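Local coordinates for putative thioredoxin reductase (Bacillus anthracis, PDB 4FK1), which binds FAD and probably passes electrons from a reduced pyridine nucleotide to a redox-active disulphide, as thioredoxin reductases do, at residues 92-96 with 105-109; 111-115 with 272-277; 148-153 with 225-231; 257-261 with 290-294. All blocks are in the same frame, centred on the assembly; numbering follows the deposited sequence.

Interaction 1 of 4, residues 92-96 with 105-109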
# COMPACT_ATOMS: atom_id res chain seq x y z
N GLY C 92 -6.54 23.51 -22.16
CA GLY C 92 -6.46 22.10 -21.82
C GLY C 92 -5.98 21.91 -20.39
O GLY C 92 -6.20 20.85 -19.78
N LEU C 93 -5.33 22.94 -19.86
CA LEU C 93 -4.79 22.95 -18.50
C LEU C 93 -5.91 23.05 -17.46
O LEU C 93 -7.04 23.40 -17.80
CB LEU C 93 -3.84 24.14 -18.32
CG LEU C 93 -2.54 24.10 -19.12
CD1 LEU C 93 -1.78 25.42 -19.00
CD2 LEU C 93 -1.68 22.94 -18.64
N PHE C 94 -5.60 22.76 -16.21
CA PHE C 94 -6.62 22.85 -15.16
C PHE C 94 -6.36 24.01 -14.21
O PHE C 94 -5.29 24.10 -13.61
CB PHE C 94 -6.74 21.53 -14.40
CG PHE C 94 -6.98 20.34 -15.29
CD1 PHE C 94 -8.27 20.00 -15.68
CD2 PHE C 94 -5.92 19.57 -15.75
CE1 PHE C 94 -8.50 18.91 -16.49
CE2 PHE C 94 -6.14 18.48 -16.56
CZ PHE C 94 -7.43 18.15 -16.94
N GLU C 95 -7.34 24.90 -14.08
CA GLU C 95 -7.26 25.98 -13.10
C GLU C 95 -7.71 25.52 -11.70
O GLU C 95 -8.83 25.05 -11.52
CB GLU C 95 -8.06 27.20 -13.55
CG GLU C 95 -7.84 28.43 -12.69
CD GLU C 95 -8.82 29.55 -13.00
OE1 GLU C 95 -10.04 29.28 -13.08
OE2 GLU C 95 -8.36 30.70 -13.15
N ILE C 96 -6.82 25.65 -10.73
CA ILE C 96 -7.16 25.39 -9.35
C ILE C 96 -7.39 26.74 -8.66
O ILE C 96 -6.56 27.65 -8.77
CB ILE C 96 -6.07 24.57 -8.64
CG1 ILE C 96 -6.16 23.07 -8.98
CG2 ILE C 96 -6.20 24.72 -7.14
CD1 ILE C 96 -5.74 22.69 -10.38
N LEU C 105 -2.37 26.97 -12.15
CA LEU C 105 -2.57 26.23 -13.39
C LEU C 105 -1.78 24.94 -13.36
O LEU C 105 -0.65 24.90 -12.87
CB LEU C 105 -2.15 27.08 -14.60
CG LEU C 105 -3.18 28.09 -15.09
CD1 LEU C 105 -2.57 29.08 -16.07
CD2 LEU C 105 -4.38 27.39 -15.72
N ALA C 106 -2.36 23.87 -13.90
CA ALA C 106 -1.74 22.55 -13.81
C ALA C 106 -2.05 21.67 -15.01
O ALA C 106 -3.17 21.66 -15.52
CB ALA C 106 -2.15 21.85 -12.50
N GLU C 107 -1.05 20.91 -15.44
CA GLU C 107 -1.22 19.99 -16.56
C GLU C 107 -2.01 18.76 -16.13
O GLU C 107 -2.91 18.31 -16.83
CB GLU C 107 0.16 19.59 -17.08
CG GLU C 107 0.17 19.04 -18.48
CD GLU C 107 1.58 18.92 -19.03
OE1 GLU C 107 1.76 19.14 -20.24
OE2 GLU C 107 2.51 18.60 -18.25
N ARG C 108 -1.66 18.20 -14.97
CA ARG C 108 -2.40 17.06 -14.44
C ARG C 108 -2.91 17.36 -13.04
O ARG C 108 -2.32 18.19 -12.34
CB ARG C 108 -1.53 15.80 -14.46
CG ARG C 108 -1.38 15.17 -15.83
CD ARG C 108 -0.25 14.16 -15.90
NE ARG C 108 -0.29 13.42 -17.15
CZ ARG C 108 0.17 13.89 -18.32
NH1 ARG C 108 0.72 15.09 -18.37
NH2 ARG C 108 0.08 13.16 -19.41
N VAL C 109 -4.00 16.71 -12.64
CA VAL C 109 -4.58 16.88 -11.31
C VAL C 109 -4.72 15.51 -10.65
O VAL C 109 -5.27 14.58 -11.23
CB VAL C 109 -5.99 17.54 -11.36
CG1 VAL C 109 -6.67 17.52 -9.97
CG2 VAL C 109 -5.92 18.97 -11.91
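Two backbone hydrogen bonds hold these segments together: Phe-94 N gives to Ala-106 O (2.8 Å, nearly straight at 168°), and Ala-106 N returns to Phe-94 O at 3.0 Å, more bent. They make Phe-94 and Ala-106 the hydrogen-bonded pair of an antiparallel beta hairpin, strands 94-98 and 103-106, with Glu-95 and Leu-105 as the adjoining non-hydrogen-bonded pair. The carbonyl Phe-94 O is also approached by Leu-105 CA at 3.5 Å in a CA-H...O contact. At Glu-107 the chain turns a corner, leaving the small three-stranded antiparallel sheet for strand 108-111 of the parallel, Rossmann-type FAD-binding sheet. The carboxylate of Glu-107 pairs with Arg-303, while Arg-108 reaches Glu-302, so both charges face the C-terminal helix.

Packing follows the corner. Val-109, already in the parallel sheet, points back at the hairpin, where its CG2 meets Phe-94 CB at 3.7 Å and Ile-96 CD1 at 4.0 Å, tying the two sheets through an apolar core. Outside, Leu-93 CB lies 4.2 Å from Leu-105 CD2. The Phe-94 ring presents its edge to the turning backbone, bringing CE2 within 3.2 Å of Glu-107 O.

Interaction 2 of 4, residues 111-115 with 272-277. With FAD (flavin-adenine dinucleotide), chain H.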
# COMPACT_ATOMS: atom_id res chain seq x y z
N LEU C 111 -6.52 13.75 -7.55
CA LEU C 111 -7.47 13.93 -6.44
C LEU C 111 -7.18 12.91 -5.37
O LEU C 111 -7.36 11.71 -5.58
CB LEU C 111 -8.92 13.82 -6.91
CG LEU C 111 -9.39 14.81 -7.97
CD1 LEU C 111 -10.85 14.56 -8.36
CD2 LEU C 111 -9.19 16.24 -7.49
N ALA C 112 -6.69 13.37 -4.23
CA ALA C 112 -6.47 12.49 -3.09
C ALA C 112 -7.22 13.07 -1.89
O ALA C 112 -6.67 13.23 -0.80
CB ALA C 112 -4.96 12.38 -2.80
N THR C 113 -8.49 13.39 -2.10
CA THR C 113 -9.26 14.21 -1.16
C THR C 113 -9.96 13.47 0.03
O THR C 113 -10.56 14.10 0.90
CB THR C 113 -10.28 15.02 -1.94
OG1 THR C 113 -10.72 14.22 -3.04
CG2 THR C 113 -9.64 16.27 -2.49
N GLY C 114 -9.87 12.15 0.07
CA GLY C 114 -10.40 11.39 1.19
C GLY C 114 -11.91 11.33 1.14
O GLY C 114 -12.54 11.75 0.16
N MSE C 115 -12.49 10.82 2.21
CA MSE C 115 -13.94 10.76 2.33
C MSE C 115 -14.37 11.34 3.67
O MSE C 115 -13.54 11.66 4.53
CB MSE C 115 -14.44 9.32 2.16
CG MSE C 115 -14.08 8.67 0.83
SE MSE C 115 -14.98 9.52 -0.70
CE MSE C 115 -16.77 8.80 -0.41
N GLU C 272 -8.82 6.84 -0.50
CA GLU C 272 -10.24 6.54 -0.33
C GLU C 272 -11.15 7.23 -1.36
O GLU C 272 -12.27 6.78 -1.59
CB GLU C 272 -10.67 6.83 1.11
CG GLU C 272 -10.12 5.81 2.10
CD GLU C 272 -10.47 6.16 3.53
OE1 GLU C 272 -10.38 5.27 4.41
OE2 GLU C 272 -10.84 7.34 3.76
N THR C 273 -10.65 8.29 -2.00
CA THR C 273 -11.29 8.92 -3.17
C THR C 273 -11.71 7.90 -4.24
O THR C 273 -12.77 8.03 -4.84
CB THR C 273 -10.33 9.98 -3.86
OG1 THR C 273 -10.56 11.29 -3.31
CG2 THR C 273 -10.56 10.06 -5.35
N THR C 274 -10.86 6.90 -4.45
CA THR C 274 -11.03 5.94 -5.54
C THR C 274 -12.22 5.03 -5.29
O THR C 274 -13.19 5.04 -6.04
CB THR C 274 -9.74 5.10 -5.78
OG1 THR C 274 -9.50 4.26 -4.64
CG2 THR C 274 -8.53 5.99 -6.00
N THR C 275 -12.13 4.24 -4.22
CA THR C 275 -13.20 3.33 -3.83
C THR C 275 -14.44 4.07 -3.35
O THR C 275 -15.55 3.52 -3.38
CB THR C 275 -12.73 2.38 -2.70
OG1 THR C 275 -11.71 3.02 -1.93
CG2 THR C 275 -12.20 1.08 -3.28
N GLN C 276 -14.24 5.31 -2.89
CA GLN C 276 -15.29 6.03 -2.18
C GLN C 276 -15.80 5.14 -1.03
O GLN C 276 -16.99 5.02 -0.79
CB GLN C 276 -16.39 6.49 -3.13
CG GLN C 276 -15.93 7.66 -4.02
CD GLN C 276 -16.76 7.83 -5.29
OE1 GLN C 276 -16.99 8.95 -5.74
NE2 GLN C 276 -17.19 6.72 -5.87
N GLY C 277 -14.84 4.52 -0.35
CA GLY C 277 -15.10 3.58 0.72
C GLY C 277 -13.85 3.53 1.57
O GLY C 277 -12.79 3.95 1.11
PA FAD H . -7.16 11.46 3.96
O1A FAD H . -6.02 11.20 4.80
O2A FAD H . -8.42 11.71 4.61
O5B FAD H . -6.74 12.70 3.13
C5B FAD H . -7.63 13.62 2.58
C4B FAD H . -6.92 14.94 2.62
O4B FAD H . -7.51 15.76 1.64
C3B FAD H . -7.13 15.60 3.95
O3B FAD H . -5.87 16.00 4.48
C2B FAD H . -7.91 16.84 3.64
O2B FAD H . -7.39 17.88 4.43
C1B FAD H . -7.61 17.05 2.18
N9A FAD H . -8.65 17.81 1.48
C8A FAD H . -9.90 17.41 1.24
N7A FAD H . -10.58 18.35 0.59
C5A FAD H . -9.77 19.38 0.41
C6A FAD H . -9.86 20.70 -0.22
N6A FAD H . -10.99 21.11 -0.78
N1A FAD H . -8.79 21.47 -0.19
C2A FAD H . -7.65 21.07 0.37
N3A FAD H . -7.49 19.89 0.95
C4A FAD H . -8.50 19.02 0.99
N1 FAD H . -6.53 4.00 9.35
C2 FAD H . -5.54 3.21 9.80
O2 FAD H . -4.79 2.71 8.99
N3 FAD H . -5.35 2.95 11.07
C4 FAD H . -6.13 3.45 12.00
O4 FAD H . -5.94 3.18 13.17
C4X FAD H . -7.24 4.32 11.61
N5 FAD H . -8.06 4.85 12.50
C5X FAD H . -9.05 5.65 12.11
C6 FAD H . -9.88 6.18 13.06
C7 FAD H . -10.92 7.01 12.70
C7M FAD H . -11.82 7.59 13.75
C8 FAD H . -11.12 7.31 11.28
C8M FAD H . -12.23 8.21 10.87
C9 FAD H . -10.29 6.77 10.33
C9A FAD H . -9.26 5.95 10.69
N10 FAD H . -8.41 5.41 9.73
C10 FAD H . -7.40 4.58 10.18
C1' FAD H . -8.61 5.68 8.32
C2' FAD H . -7.53 6.52 7.70
O2' FAD H . -7.64 7.78 8.28
C3' FAD H . -7.81 6.65 6.22
O3' FAD H . -7.94 5.34 5.72
C4' FAD H . -6.72 7.36 5.44
O4' FAD H . -6.62 8.68 5.90
C5' FAD H . -7.03 7.45 3.96
O5' FAD H . -6.09 8.33 3.40
P FAD H . -6.38 9.33 2.24
O1P FAD H . -5.15 9.99 1.89
O2P FAD H . -7.07 8.62 1.20
O3P FAD H . -7.38 10.38 2.83
O HOH W 1 -8.23 9.85 -1.24
O HOH W 2 -10.64 9.92 4.15
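Direct polar contact between the two segments centres on Thr-273. Its OG1 accepts a weak hydrogen bond from Thr-113 N at 3.2 Å, and Thr-113 OG1 lies 2.9 Å from the same atom.

Water does much of the remaining joining. Water 1 accepts from Gly-114 N (3.1 Å) and Thr-273 N (3.0 Å) and donates to FAD O2P (3.0 Å), so one molecule links both segments to the FAD pyrophosphate. Water 2 accepts from Met-115 N at 2.8 Å and sits 2.6 Å from Glu-272 OE2 and 2.9 Å from FAD O2A, either of which could accept from it.

Ala-112, Thr-113 and Gly-114 follow strand 108-111 and match the ATG motif of two-dinucleotide-binding-domain flavoproteins; Gly-271 and Glu-272 stand where relatives commonly carry Gly-Asp before a helix that meets the cofactor. Glu-272 does so twice: its N donates to FAD O2P at 3.0 Å, and its OE1 accepts from ribityl O3' at 2.8 Å while also pairing with Arg-41. A side chain on Gly-114 would run into FAD O2A.

Van der Waals packing falls mainly to Met-115, a selenomethionine in the crystal. Its CG lies 3.9 Å from Glu-272 CB, and its CE reaches Gln-276 CB at 3.6 Å. Thr-273 CG2 rests 3.6 Å from Leu-111 O and 4.4 Å from Leu-111 CB.

Interaction 3 of 4, residues 148-153 with 225-231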
# COMPACT_ATOMS: atom_id res chain seq x y z
N PRO C 148 -17.16 -4.16 27.21
CA PRO C 148 -18.60 -4.09 26.86
C PRO C 148 -18.94 -3.09 25.74
O PRO C 148 -18.95 -1.87 25.94
CB PRO C 148 -19.27 -3.70 28.18
CG PRO C 148 -18.17 -3.13 29.02
CD PRO C 148 -16.92 -3.80 28.62
N LEU C 149 -19.25 -3.62 24.57
CA LEU C 149 -19.32 -2.82 23.36
C LEU C 149 -20.69 -2.84 22.74
O LEU C 149 -21.40 -3.84 22.81
CB LEU C 149 -18.32 -3.33 22.30
CG LEU C 149 -16.85 -3.53 22.65
CD1 LEU C 149 -16.08 -4.04 21.43
CD2 LEU C 149 -16.25 -2.24 23.18
N ILE C 150 -21.04 -1.74 22.09
CA ILE C 150 -22.30 -1.65 21.37
C ILE C 150 -21.97 -1.53 19.88
O ILE C 150 -20.96 -0.92 19.48
CB ILE C 150 -23.09 -0.43 21.85
CG1 ILE C 150 -24.46 -0.36 21.16
CG2 ILE C 150 -22.29 0.84 21.63
CD1 ILE C 150 -25.32 0.76 21.64
N ILE C 151 -22.79 -2.15 19.04
CA ILE C 151 -22.68 -1.93 17.61
C ILE C 151 -23.95 -1.25 17.16
O ILE C 151 -25.04 -1.80 17.29
CB ILE C 151 -22.55 -3.24 16.87
CG1 ILE C 151 -21.23 -3.90 17.24
CG2 ILE C 151 -22.63 -3.00 15.36
CD1 ILE C 151 -21.08 -5.26 16.65
N ILE C 152 -23.81 -0.02 16.68
CA ILE C 152 -24.94 0.72 16.13
C ILE C 152 -24.98 0.59 14.63
O ILE C 152 -24.07 1.05 13.93
CB ILE C 152 -24.81 2.20 16.49
CG1 ILE C 152 -24.70 2.34 18.00
CG2 ILE C 152 -25.97 3.00 15.90
CD1 ILE C 152 -24.07 3.64 18.47
N SER C 153 -26.05 -0.04 14.12
CA SER C 153 -26.18 -0.33 12.69
C SER C 153 -27.64 -0.26 12.25
O SER C 153 -28.45 -1.11 12.62
CB SER C 153 -25.64 -1.73 12.38
OG SER C 153 -25.83 -2.07 11.01
N ARG C 225 -22.40 0.80 28.47
CA ARG C 225 -21.55 0.38 27.35
C ARG C 225 -20.30 1.27 27.38
O ARG C 225 -20.39 2.46 27.71
CB ARG C 225 -22.26 0.57 26.01
CG ARG C 225 -23.35 -0.44 25.69
CD ARG C 225 -22.79 -1.82 25.36
NE ARG C 225 -22.78 -2.67 26.55
CZ ARG C 225 -22.54 -3.97 26.54
NH1 ARG C 225 -22.27 -4.59 25.42
NH2 ARG C 225 -22.57 -4.66 27.68
N ALA C 226 -19.14 0.71 27.02
CA ALA C 226 -17.88 1.44 27.17
C ALA C 226 -17.44 2.06 25.84
O ALA C 226 -16.57 2.92 25.80
CB ALA C 226 -16.77 0.54 27.75
N GLY C 227 -18.03 1.60 24.76
CA GLY C 227 -17.60 2.06 23.47
C GLY C 227 -18.16 1.11 22.46
O GLY C 227 -19.03 0.30 22.78
N GLY C 228 -17.66 1.21 21.23
CA GLY C 228 -18.17 0.36 20.19
C GLY C 228 -17.94 0.82 18.79
O GLY C 228 -17.00 1.57 18.49
N PHE C 229 -18.83 0.37 17.91
CA PHE C 229 -18.69 0.61 16.49
C PHE C 229 -19.98 1.13 15.86
O PHE C 229 -21.07 0.71 16.22
CB PHE C 229 -18.22 -0.66 15.80
CG PHE C 229 -16.82 -1.01 16.15
CD1 PHE C 229 -15.76 -0.48 15.41
CD2 PHE C 229 -16.54 -1.80 17.25
CE1 PHE C 229 -14.45 -0.78 15.74
CE2 PHE C 229 -15.24 -2.10 17.60
CZ PHE C 229 -14.18 -1.59 16.84
N ILE C 230 -19.83 2.08 14.94
CA ILE C 230 -20.95 2.52 14.13
C ILE C 230 -20.67 2.12 12.69
O ILE C 230 -19.52 1.88 12.32
CB ILE C 230 -21.16 4.04 14.20
CG1 ILE C 230 -19.86 4.76 13.88
CG2 ILE C 230 -21.65 4.47 15.57
CD1 ILE C 230 -20.06 6.23 13.70
N VAL C 231 -21.71 2.04 11.88
CA VAL C 231 -21.55 1.80 10.46
C VAL C 231 -21.88 3.06 9.69
O VAL C 231 -23.03 3.30 9.35
CB VAL C 231 -22.45 0.66 9.98
CG1 VAL C 231 -22.09 0.28 8.53
CG2 VAL C 231 -22.33 -0.53 10.92
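Arg-225 bends across to the neighbouring strand, chi1 and chi2 both m, so that NH1 donates to Leu-149 O at 2.9 Å. Pro-148 CB covers a face of the guanidinium, 3.5 Å from NH2, which also forms a salt bridge with Asp-172. Ala-226 N to Pro-148 O is the straightest bond (2.8 Å, 174°). Beyond it the strands run parallel, only 17° apart, with Ile-150 N to Gly-227 O, Phe-229 N to Ile-150 O and Ile-152 N to Phe-229 O all at 2.9 Å. Strand 149-152 opens a beta-alpha-beta unit with helix 156-166 and strand 173-176, consistent with the Rossmann-like NADPH domain of this family. Leu-149, Ile-151 and Phe-229 share the face under that helix; Phe-229, chi1 m, turns its ring edge to Leu-149, CE2 to CD1 4.4 Å. On the other face Ile-150 extends tt, whereas Ile-230 takes chi1 p and swings its end away, leaving CG2 3.9 Å from Ile-152 CD1. Gly-228 passes close, its CA 3.2 Å from Ile-150 O, where a CB would clash.

Interaction 4 of 4, residues 257-261 with 290-294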
# COMPACT_ATOMS: atom_id res chain seq x y z
N ASP C 257 -8.35 1.98 -14.23
CA ASP C 257 -7.35 0.93 -14.06
C ASP C 257 -6.90 0.81 -12.60
O ASP C 257 -7.54 1.35 -11.71
CB ASP C 257 -6.14 1.13 -15.00
CG ASP C 257 -5.49 2.52 -14.87
OD1 ASP C 257 -4.79 2.93 -15.83
OD2 ASP C 257 -5.66 3.20 -13.83
N ASP C 258 -5.80 0.11 -12.36
CA ASP C 258 -5.28 -0.07 -11.01
C ASP C 258 -4.32 1.05 -10.57
O ASP C 258 -3.67 0.96 -9.52
CB ASP C 258 -4.60 -1.43 -10.87
CG ASP C 258 -4.77 -2.03 -9.48
OD1 ASP C 258 -4.03 -1.62 -8.56
OD2 ASP C 258 -5.66 -2.90 -9.32
N PHE C 259 -4.25 2.12 -11.34
CA PHE C 259 -3.30 3.18 -11.03
C PHE C 259 -3.99 4.48 -10.70
O PHE C 259 -3.36 5.43 -10.25
CB PHE C 259 -2.30 3.35 -12.18
CG PHE C 259 -1.40 2.16 -12.37
CD1 PHE C 259 -1.79 1.12 -13.19
CD2 PHE C 259 -0.18 2.07 -11.70
CE1 PHE C 259 -0.97 0.00 -13.36
CE2 PHE C 259 0.64 0.96 -11.87
CZ PHE C 259 0.24 -0.07 -12.70
N GLY C 260 -5.30 4.53 -10.92
CA GLY C 260 -6.06 5.70 -10.53
C GLY C 260 -6.45 6.62 -11.66
O GLY C 260 -6.83 7.76 -11.42
N ARG C 261 -6.35 6.13 -12.90
CA ARG C 261 -6.78 6.90 -14.07
C ARG C 261 -8.31 7.00 -14.14
O ARG C 261 -9.03 6.18 -13.55
CB ARG C 261 -6.24 6.25 -15.34
CG ARG C 261 -4.71 6.18 -15.37
CD ARG C 261 -4.19 5.96 -16.78
NE ARG C 261 -2.75 6.10 -16.85
CZ ARG C 261 -1.89 5.08 -16.82
NH1 ARG C 261 -2.33 3.84 -16.71
NH2 ARG C 261 -0.58 5.32 -16.90
N LYS C 290 1.12 4.21 -6.59
CA LYS C 290 0.66 3.77 -7.90
C LYS C 290 0.29 4.94 -8.81
O LYS C 290 0.69 4.97 -9.97
CB LYS C 290 -0.51 2.78 -7.76
CG LYS C 290 -0.06 1.33 -7.69
CD LYS C 290 -1.11 0.41 -7.10
CE LYS C 290 -0.58 -1.03 -7.03
NZ LYS C 290 -1.51 -2.01 -6.39
N ALA C 291 -0.44 5.91 -8.28
CA ALA C 291 -0.86 7.06 -9.05
C ALA C 291 0.33 7.85 -9.59
O ALA C 291 0.30 8.31 -10.73
CB ALA C 291 -1.79 7.98 -8.21
N ALA C 292 1.37 7.98 -8.77
CA ALA C 292 2.57 8.74 -9.10
C ALA C 292 3.34 8.10 -10.25
O ALA C 292 3.88 8.78 -11.12
CB ALA C 292 3.47 8.89 -7.87
N ILE C 293 3.40 6.77 -10.23
CA ILE C 293 4.02 6.00 -11.29
C ILE C 293 3.28 6.22 -12.61
O ILE C 293 3.89 6.43 -13.65
CB ILE C 293 4.00 4.50 -10.95
CG1 ILE C 293 5.09 4.19 -9.91
CG2 ILE C 293 4.19 3.65 -12.21
CD1 ILE C 293 5.16 2.70 -9.57
N ALA C 294 1.96 6.18 -12.56
CA ALA C 294 1.14 6.36 -13.74
C ALA C 294 1.26 7.79 -14.27
O ALA C 294 1.33 8.02 -15.47
CB ALA C 294 -0.33 6.02 -13.44
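Asp-257 spends its carboxylate on its own loop. OD2 accepts from Phe-259 N at 3.1 Å, which makes an Asx turn, from Arg-261 N at 3.2 Å, and weakly from Gly-260 N, also at 3.2 Å; OD1 takes Arg-261 NH1 at 2.8 Å in a salt bridge. One side chain thus satisfies three successive amides and holds one end of the Arg-261 guanidinium, whose NH2 forms a second salt bridge with Asp-298 further along helix 281-303. At Gly-260 (phi 104°, psi 16°) a CB would be jammed against the carbonyl O of Phe-259.

Across the contact the polar link is slight: Lys-290 NZ to Asp-258 OD1, a weak hydrogen bond within a salt bridge at 3.3 Å. Phe-259 O receives a CA-H...O contact from Ala-291 CA at 3.2 Å. Lys-290 O is already taken by Ala-294 N at 3.1 Å in the regular helical pattern, and the edge of the Phe-259 ring approaches it, CD2 at 3.5 Å. Ala-294 CB packs 3.5 Å from Phe-259 CB and, over a guanidinium face, 3.5 Å from Arg-261 NH2.

The loop thus lies along helix 281-303, joined to strand 267-269 by a backbone hydrogen bond between Gly-260 and Leu-269; Ala-292 points away to helix 16-27, and Lys-290 and Ile-293 touch Ile-283 and Tyr-138 of a neighbouring subunit.

Interactions 1, 2 and 4 belong to the FAD-binding part of the chain, while interaction 3 lies on the opposite side of the chain's centre from 1 and 4, about 44 Å from interaction 1 between centres. Interactions 1 and 2 meet the two ends of strand 108-111, one where it leaves the hairpin, the other where it delivers its loop to the cofactor. Interactions 2 and 3 are buried, yet differ: water and cofactor bridge the former, regular parallel-strand bonding the latter. Interactions 1 and 4 are partly buried, and each sends charges to helix 281-303; across 4 runs one weak salt-bridge hydrogen bond plus packing, its loop held internally by Asp-257; 1 has two antiparallel strand bonds.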